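Beta-lactamase Mb2281c (Mycobacterium bovis, PDB 3I7J) probably acts as a serine hydrolase of the beta-lactamase family, cleaving its substrate through an acylated serine. Local coordinates at residues M173-D186 with R196-N208. Sequence-based numbering, arbitrary orientation.
Sequences MHADATTVQFPGLD and RPNDWGLGFEIRN
Leu202, the centre of an inverse gamma turn, pushes its side chain into the corner where helix 171-177 gives way to the loop, and each of its carbons has a definite neighbour. CB lies 3.8 Å from Ala177 CB. CG, anti to the carbonyl carbon (chi1 -69°), touches both Ala177 CA and Gln181 CD, and there the chain forks: CD1 meets Asp176 OD2 at 3.5 Å and, from another side, the SE atom of Met173, while CD2 lies against Gln181 CD at 3.6 Å. The Gln181 chain bends at chi2 over this branch, and its amide is gripped at both ends, NE2 by Thr179 O and OE1 by Arg73 of helix 72-76. The backbones lock the same corner: Leu202 N donates to Ala177 O (3.0 Å), and Gln181 N meets Trp200 O almost head-on (2.9 Å, 177° at the hydrogen). The Trp200 side chain touches the probable SxxK motif of this beta-lactamase-family protein. Towards the hairpin formed by strands 187-189 and 193-195, Asn198 N bonds to Leu185 O, and two waters link Asp199 OD1 to Gly184 N and Leu185 O. Beyond them Arg196 NH1 forms a salt bridge with Asp186 OD2 (2.7 Å) on its anti side, carboxylate and guanidinium planes 53° apart. Leucine packing together with a backbone hydrogen bond thus holds the helix end, whereas direct and water-mediated polar bonds join the loops leading to and from the hairpin.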
HETATM    1  N   MSE A 173       6.812  13.496   7.201  1.00 11.22           N
HETATM    2  CA  MSE A 173       5.520  12.884   6.948  1.00 12.65           C
HETATM    3  C   MSE A 173       5.746  11.402   6.618  1.00 12.88           C
HETATM    4  O   MSE A 173       5.057  10.525   7.143  1.00 11.59           O
HETATM    5  CB  MSE A 173       4.819  13.593   5.783  1.00  9.10           C
HETATM    6  CG  MSE A 173       3.602  12.850   5.227  1.00 15.29           C
HETATM    7 SE   MSE A 173       2.233  12.511   6.550  1.00 27.96          SE
HETATM    8  CE  MSE A 173       1.158  14.092   6.286  1.00 15.58           C
ATOM      9  N   HIS A 174       6.732  11.122   5.770  1.00 11.98           N
ATOM     10  CA  HIS A 174       7.013   9.737   5.387  1.00 17.68           C
ATOM     11  C   HIS A 174       7.439   8.895   6.580  1.00 12.89           C
ATOM     12  O   HIS A 174       7.076   7.719   6.681  1.00 17.55           O
ATOM     13  CB  HIS A 174       8.088   9.667   4.298  1.00 11.32           C
ATOM     14  CG  HIS A 174       8.392   8.272   3.844  1.00 12.95           C
ATOM     15  ND1 HIS A 174       9.467   7.550   4.316  1.00 12.87           N
ATOM     16  CD2 HIS A 174       7.744   7.457   2.978  1.00  7.09           C
ATOM     17  CE1 HIS A 174       9.471   6.352   3.759  1.00 13.26           C
ATOM     18  NE2 HIS A 174       8.434   6.270   2.942  1.00 13.40           N
ATOM     19  N   ALA A 175       8.217   9.493   7.473  1.00 10.85           N
ATOM     20  CA  ALA A 175       8.657   8.790   8.668  1.00  6.48           C
ATOM     21  C   ALA A 175       7.416   8.472   9.502  1.00 12.76           C
ATOM     22  O   ALA A 175       7.275   7.374  10.041  1.00 11.68           O
ATOM     23  CB  ALA A 175       9.619   9.663   9.470  1.00  8.50           C
ATOM     24  N   ASP A 176       6.516   9.444   9.593  1.00  7.60           N
ATOM     25  CA  ASP A 176       5.285   9.282  10.351  1.00  9.26           C
ATOM     26  C   ASP A 176       4.374   8.234   9.702  1.00 12.01           C
ATOM     27  O   ASP A 176       3.807   7.388  10.385  1.00  9.15           O
ATOM     28  CB  ASP A 176       4.560  10.629  10.453  1.00 14.92           C
ATOM     29  CG  ASP A 176       3.300  10.557  11.308  1.00 25.80           C
ATOM     30  OD1 ASP A 176       2.874  11.597  11.843  1.00 46.57           O
ATOM     31  OD2 ASP A 176       2.727   9.464  11.439  1.00 52.33           O
ATOM     32  N   ALA A 177       4.249   8.296   8.380  1.00 13.39           N
ATOM     33  CA  ALA A 177       3.415   7.367   7.641  1.00 11.15           C
ATOM     34  C   ALA A 177       3.941   5.939   7.736  1.00 11.35           C
ATOM     35  O   ALA A 177       3.180   4.988   7.592  1.00 13.15           O
ATOM     36  CB  ALA A 177       3.326   7.793   6.180  1.00 12.86           C
ATOM     37  N   THR A 178       5.242   5.784   7.954  1.00 14.47           N
ATOM     38  CA  THR A 178       5.825   4.449   8.064  1.00 13.18           C
ATOM     39  C   THR A 178       6.016   4.016   9.516  1.00 15.95           C
ATOM     40  O   THR A 178       6.752   3.071   9.804  1.00 12.07           O
ATOM     41  CB  THR A 178       7.174   4.349   7.316  1.00 20.06           C
ATOM     42  OG1 THR A 178       8.051   5.396   7.751  1.00 12.72           O
ATOM     43  CG2 THR A 178       6.945   4.456   5.816  1.00  9.58           C
ATOM     44  N   THR A 179       5.354   4.720  10.429  1.00 10.34           N
ATOM     45  CA  THR A 179       5.414   4.393  11.849  1.00 14.34           C
ATOM     46  C   THR A 179       4.049   3.859  12.256  1.00 13.32           C
ATOM     47  O   THR A 179       3.015   4.341  11.778  1.00 15.57           O
ATOM     48  CB  THR A 179       5.721   5.629  12.712  1.00 14.07           C
ATOM     49  OG1 THR A 179       7.023   6.119  12.388  1.00 18.76           O
ATOM     50  CG2 THR A 179       5.668   5.274  14.190  1.00 17.97           C
ATOM     51  N   VAL A 180       4.042   2.872  13.141  1.00  9.22           N
ATOM     52  CA  VAL A 180       2.788   2.298  13.575  1.00 11.29           C
ATOM     53  C   VAL A 180       1.894   3.336  14.253  1.00  9.96           C
ATOM     54  O   VAL A 180       2.301   4.047  15.170  1.00 11.78           O
ATOM     55  CB  VAL A 180       3.013   1.071  14.514  1.00 18.19           C
ATOM     56  CG1 VAL A 180       3.871   1.462  15.701  1.00 21.75           C
ATOM     57  CG2 VAL A 180       1.663   0.519  14.976  1.00  9.40           C
ATOM     58  N   GLN A 181       0.671   3.414  13.749  1.00 10.45           N
ATOM     59  CA  GLN A 181      -0.343   4.332  14.228  1.00  8.14           C
ATOM     60  C   GLN A 181      -1.318   3.521  15.077  1.00  9.07           C
ATOM     61  O   GLN A 181      -1.793   2.474  14.636  1.00  7.07           O
ATOM     62  CB  GLN A 181      -1.066   4.925  13.022  1.00  7.69           C
ATOM     63  CG  GLN A 181      -0.140   5.610  12.018  1.00  6.75           C
ATOM     64  CD  GLN A 181       0.413   6.911  12.560  1.00 10.76           C
ATOM     65  OE1 GLN A 181      -0.318   7.701  13.143  1.00 10.26           O
ATOM     66  NE2 GLN A 181       1.702   7.145  12.357  1.00 10.43           N
ATOM     67  N   PHE A 182      -1.624   4.001  16.279  1.00 12.80           N
ATOM     68  CA  PHE A 182      -2.522   3.276  17.180  1.00  9.52           C
ATOM     69  C   PHE A 182      -1.899   1.895  17.441  1.00 11.03           C
ATOM     70  O   PHE A 182      -2.463   0.863  17.087  1.00 14.84           O
ATOM     71  CB  PHE A 182      -3.904   3.112  16.547  1.00  5.94           C
ATOM     72  CG  PHE A 182      -4.571   4.411  16.187  1.00 12.71           C
ATOM     73  CD1 PHE A 182      -5.203   5.189  17.164  1.00 12.07           C
ATOM     74  CD2 PHE A 182      -4.563   4.861  14.867  1.00  6.80           C
ATOM     75  CE1 PHE A 182      -5.823   6.403  16.829  1.00 11.22           C
ATOM     76  CE2 PHE A 182      -5.173   6.066  14.514  1.00  9.40           C
ATOM     77  CZ  PHE A 182      -5.808   6.845  15.496  1.00 15.35           C
ATOM     78  N   PRO A 183      -0.710   1.867  18.061  1.00 17.35           N
ATOM     79  CA  PRO A 183       0.004   0.626  18.374  1.00 10.67           C
ATOM     80  C   PRO A 183      -0.715  -0.210  19.422  1.00 15.44           C
ATOM     81  O   PRO A 183      -1.511   0.313  20.202  1.00 13.35           O
ATOM     82  CB  PRO A 183       1.345   1.134  18.889  1.00 10.99           C
ATOM     83  CG  PRO A 183       0.943   2.383  19.618  1.00 10.61           C
ATOM     84  CD  PRO A 183       0.024   3.029  18.596  1.00 13.58           C
ATOM     85  N   GLY A 184      -0.429  -1.509  19.431  1.00 15.35           N
ATOM     86  CA  GLY A 184      -1.027  -2.398  20.408  1.00 17.13           C
ATOM     87  C   GLY A 184      -2.314  -3.061  19.974  1.00 19.76           C
ATOM     88  O   GLY A 184      -2.811  -3.940  20.670  1.00 14.93           O
ATOM     89  N   LEU A 185      -2.851  -2.654  18.827  1.00 15.59           N
ATOM     90  CA  LEU A 185      -4.097  -3.223  18.334  1.00 16.15           C
ATOM     91  C   LEU A 185      -3.920  -4.533  17.562  1.00 22.50           C
ATOM     92  O   LEU A 185      -3.078  -4.641  16.664  1.00 19.51           O
ATOM     93  CB  LEU A 185      -4.821  -2.198  17.457  1.00 15.88           C
ATOM     94  CG  LEU A 185      -5.181  -0.864  18.122  1.00 19.50           C
ATOM     95  CD1 LEU A 185      -5.872   0.028  17.101  1.00 12.20           C
ATOM     96  CD2 LEU A 185      -6.097  -1.099  19.332  1.00 16.55           C
ATOM     97  N   ASP A 186      -4.728  -5.524  17.926  1.00 21.10           N
ATOM     98  CA  ASP A 186      -4.703  -6.839  17.293  1.00 16.25           C
ATOM     99  C   ASP A 186      -5.784  -6.920  16.235  1.00 21.23           C
ATOM    100  O   ASP A 186      -6.711  -6.113  16.219  1.00 22.08           O
ATOM    101  CB  ASP A 186      -4.957  -7.939  18.325  1.00 13.84           C
ATOM    102  CG  ASP A 186      -3.734  -8.254  19.156  1.00 22.61           C
ATOM    103  OD1 ASP A 186      -2.696  -7.581  18.992  1.00 26.29           O
ATOM    104  OD2 ASP A 186      -3.811  -9.184  19.979  1.00 33.33           O
ATOM    105  N   ARG A 196      -1.168 -10.545  15.998  1.00 15.64           N
ATOM    106  CA  ARG A 196      -1.005  -9.850  17.276  1.00 14.20           C
ATOM    107  C   ARG A 196       0.415  -9.321  17.439  1.00 15.34           C
ATOM    108  O   ARG A 196       1.315 -10.060  17.815  1.00 22.59           O
ATOM    109  CB  ARG A 196      -1.306 -10.792  18.440  1.00 20.19           C
ATOM    110  CG  ARG A 196      -2.675 -11.447  18.403  1.00 20.65           C
ATOM    111  CD  ARG A 196      -2.827 -12.440  19.555  1.00 30.86           C
ATOM    112  NE  ARG A 196      -4.078 -13.188  19.463  1.00 26.56           N
ATOM    113  CZ  ARG A 196      -5.277 -12.629  19.533  1.00 27.51           C
ATOM    114  NH1 ARG A 196      -5.384 -11.319  19.705  1.00 20.08           N
ATOM    115  NH2 ARG A 196      -6.369 -13.375  19.406  1.00 30.62           N
ATOM    116  N   PRO A 197       0.629  -8.023  17.177  1.00 14.91           N
ATOM    117  CA  PRO A 197      -0.396  -7.072  16.744  1.00 10.90           C
ATOM    118  C   PRO A 197      -0.484  -6.984  15.221  1.00 12.28           C
ATOM    119  O   PRO A 197       0.370  -7.519  14.512  1.00 16.64           O
ATOM    120  CB  PRO A 197       0.087  -5.766  17.362  1.00 17.07           C
ATOM    121  CG  PRO A 197       1.577  -5.864  17.153  1.00  9.95           C
ATOM    122  CD  PRO A 197       1.890  -7.322  17.493  1.00 16.57           C
ATOM    123  N   ASN A 198      -1.517  -6.313  14.721  1.00  8.08           N
ATOM    124  CA  ASN A 198      -1.692  -6.144  13.278  1.00 12.81           C
ATOM    125  C   ASN A 198      -1.365  -4.683  12.977  1.00 11.85           C
ATOM    126  O   ASN A 198      -2.241  -3.881  12.695  1.00  9.91           O
ATOM    127  CB  ASN A 198      -3.133  -6.485  12.858  1.00 11.17           C
ATOM    128  CG  ASN A 198      -3.288  -6.590  11.346  1.00  8.91           C
ATOM    129  OD1 ASN A 198      -2.316  -6.808  10.633  1.00  9.17           O
ATOM    130  ND2 ASN A 198      -4.509  -6.452  10.860  1.00  4.13           N
ATOM    131  N   ASP A 199      -0.079  -4.358  13.045  1.00 15.67           N
ATOM    132  CA  ASP A 199       0.413  -2.999  12.826  1.00  9.17           C
ATOM    133  C   ASP A 199       0.123  -2.393  11.467  1.00 12.64           C
ATOM    134  O   ASP A 199       0.228  -3.052  10.429  1.00 11.30           O
ATOM    135  CB  ASP A 199       1.917  -2.954  13.063  1.00 10.23           C
ATOM    136  CG  ASP A 199       2.281  -3.110  14.523  1.00 14.77           C
ATOM    137  OD1 ASP A 199       1.351  -3.177  15.363  1.00 13.02           O
ATOM    138  OD2 ASP A 199       3.496  -3.156  14.818  1.00  7.09           O
ATOM    139  N   TRP A 200      -0.225  -1.114  11.484  1.00 12.45           N
ATOM    140  CA  TRP A 200      -0.504  -0.386  10.263  1.00  4.98           C
ATOM    141  C   TRP A 200       0.039   1.035  10.409  1.00 13.76           C
ATOM    142  O   TRP A 200       0.076   1.589  11.511  1.00  9.10           O
ATOM    143  CB  TRP A 200      -2.015  -0.370  10.001  1.00 11.15           C
ATOM    144  CG  TRP A 200      -2.388  -0.641   8.566  1.00  4.65           C
ATOM    145  CD1 TRP A 200      -2.354   0.245   7.528  1.00 11.11           C
ATOM    146  CD2 TRP A 200      -2.801  -1.897   8.008  1.00 11.51           C
ATOM    147  NE1 TRP A 200      -2.719  -0.379   6.357  1.00  7.86           N
ATOM    148  CE2 TRP A 200      -2.998  -1.695   6.622  1.00  8.90           C
ATOM    149  CE3 TRP A 200      -3.024  -3.176   8.544  1.00  5.28           C
ATOM    150  CZ2 TRP A 200      -3.406  -2.726   5.762  1.00 12.70           C
ATOM    151  CZ3 TRP A 200      -3.430  -4.201   7.686  1.00  6.99           C
ATOM    152  CH2 TRP A 200      -3.615  -3.966   6.310  1.00  7.96           C
ATOM    153  N   GLY A 201       0.473   1.613   9.296  1.00  8.31           N
ATOM    154  CA  GLY A 201       0.990   2.969   9.316  1.00  8.31           C
ATOM    155  C   GLY A 201      -0.110   3.882   8.820  1.00  8.31           C
ATOM    156  O   GLY A 201      -1.284   3.621   9.089  1.00 10.33           O
ATOM    157  N   LEU A 202       0.249   4.944   8.103  1.00 11.73           N
ATOM    158  CA  LEU A 202      -0.754   5.862   7.572  1.00 10.77           C
ATOM    159  C   LEU A 202      -1.161   5.441   6.166  1.00 12.08           C
ATOM    160  O   LEU A 202      -0.852   6.124   5.188  1.00  8.21           O
ATOM    161  CB  LEU A 202      -0.218   7.299   7.540  1.00 11.35           C
ATOM    162  CG  LEU A 202       0.003   8.016   8.875  1.00  8.81           C
ATOM    163  CD1 LEU A 202       0.626   9.386   8.613  1.00  7.37           C
ATOM    164  CD2 LEU A 202      -1.318   8.165   9.602  1.00 11.74           C
ATOM    165  N   GLY A 203      -1.848   4.310   6.064  1.00  9.49           N
ATOM    166  CA  GLY A 203      -2.290   3.840   4.763  1.00  8.84           C
ATOM    167  C   GLY A 203      -1.426   2.710   4.240  1.00 11.98           C
ATOM    168  O   GLY A 203      -1.815   1.992   3.321  1.00  9.17           O
ATOM    169  N   PHE A 204      -0.245   2.557   4.830  1.00 13.44           N
ATOM    170  CA  PHE A 204       0.681   1.505   4.434  1.00 10.37           C
ATOM    171  C   PHE A 204       0.672   0.413   5.507  1.00 14.05           C
ATOM    172  O   PHE A 204       0.731   0.716   6.702  1.00  7.95           O
ATOM    173  CB  PHE A 204       2.114   2.047   4.328  1.00 11.30           C
ATOM    174  CG  PHE A 204       2.262   3.276   3.458  1.00 14.90           C
ATOM    175  CD1 PHE A 204       1.495   3.442   2.306  1.00 10.54           C
ATOM    176  CD2 PHE A 204       3.236   4.232   3.758  1.00  9.92           C
ATOM    177  CE1 PHE A 204       1.699   4.535   1.463  1.00 14.11           C
ATOM    178  CE2 PHE A 204       3.450   5.325   2.924  1.00  4.72           C
ATOM    179  CZ  PHE A 204       2.679   5.477   1.773  1.00 11.91           C
ATOM    180  N   GLU A 205       0.603  -0.854   5.107  1.00  7.38           N
ATOM    181  CA  GLU A 205       0.642  -1.908   6.112  1.00  8.48           C
ATOM    182  C   GLU A 205       2.085  -1.989   6.579  1.00 11.76           C
ATOM    183  O   GLU A 205       3.006  -1.703   5.812  1.00  7.82           O
ATOM    184  CB  GLU A 205       0.246  -3.266   5.531  1.00  9.43           C
ATOM    185  CG  GLU A 205      -0.026  -4.313   6.609  1.00  8.79           C
ATOM    186  CD  GLU A 205       0.317  -5.734   6.168  1.00 12.19           C
ATOM    187  OE1 GLU A 205       0.087  -6.079   4.987  1.00 12.51           O
ATOM    188  OE2 GLU A 205       0.808  -6.510   7.013  1.00 12.15           O
ATOM    189  N   ILE A 206       2.279  -2.354   7.842  1.00 12.32           N
ATOM    190  CA  ILE A 206       3.618  -2.521   8.402  1.00  8.76           C
ATOM    191  C   ILE A 206       3.723  -3.991   8.809  1.00 13.70           C
ATOM    192  O   ILE A 206       2.858  -4.518   9.508  1.00  9.56           O
ATOM    193  CB  ILE A 206       3.848  -1.613   9.629  1.00  7.78           C
ATOM    194  CG1 ILE A 206       3.935  -0.151   9.181  1.00  5.20           C
ATOM    195  CG2 ILE A 206       5.138  -1.994  10.335  1.00 11.43           C
ATOM    196  CD1 ILE A 206       4.137   0.837  10.349  1.00  9.71           C
ATOM    197  N   ARG A 207       4.782  -4.644   8.351  1.00 12.03           N
ATOM    198  CA  ARG A 207       5.015  -6.058   8.606  1.00 11.43           C
ATOM    199  C   ARG A 207       5.192  -6.434  10.062  1.00 13.74           C
ATOM    200  O   ARG A 207       4.543  -7.358  10.573  1.00 13.50           O
ATOM    201  CB  ARG A 207       6.256  -6.516   7.841  1.00 13.25           C
ATOM    202  CG  ARG A 207       6.652  -7.969   8.061  1.00 14.77           C
ATOM    203  CD  ARG A 207       7.979  -8.250   7.376  1.00 11.70           C
ATOM    204  NE  ARG A 207       8.384  -9.656   7.441  1.00 16.17           N
ATOM    205  CZ  ARG A 207       8.828 -10.263   8.537  1.00 16.56           C
ATOM    206  NH1 ARG A 207       8.928  -9.598   9.680  1.00 18.32           N
ATOM    207  NH2 ARG A 207       9.184 -11.536   8.485  1.00 22.53           N
ATOM    208  N   ASN A 208       6.086  -5.713  10.725  1.00 17.52           N
ATOM    209  CA  ASN A 208       6.405  -5.985  12.113  1.00 18.20           C
ATOM    210  C   ASN A 208       6.926  -7.415  12.083  1.00 18.48           C
ATOM    211  O   ASN A 208       7.869  -7.710  11.352  1.00 15.87           O
ATOM    212  CB  ASN A 208       5.156  -5.882  12.981  1.00 17.25           C
ATOM    213  CG  ASN A 208       5.468  -5.982  14.451  1.00 26.12           C
ATOM    214  OD1 ASN A 208       6.171  -5.141  15.005  1.00 23.86           O
ATOM    215  ND2 ASN A 208       4.955  -7.020  15.095  1.00 37.22           N
TER
HETATM  216  O   HOH W   1       1.928  -2.354  17.881  1.00  9.15           O
HETATM  217  O   HOH W   2      -1.338  -2.589  15.894  1.00  9.75           O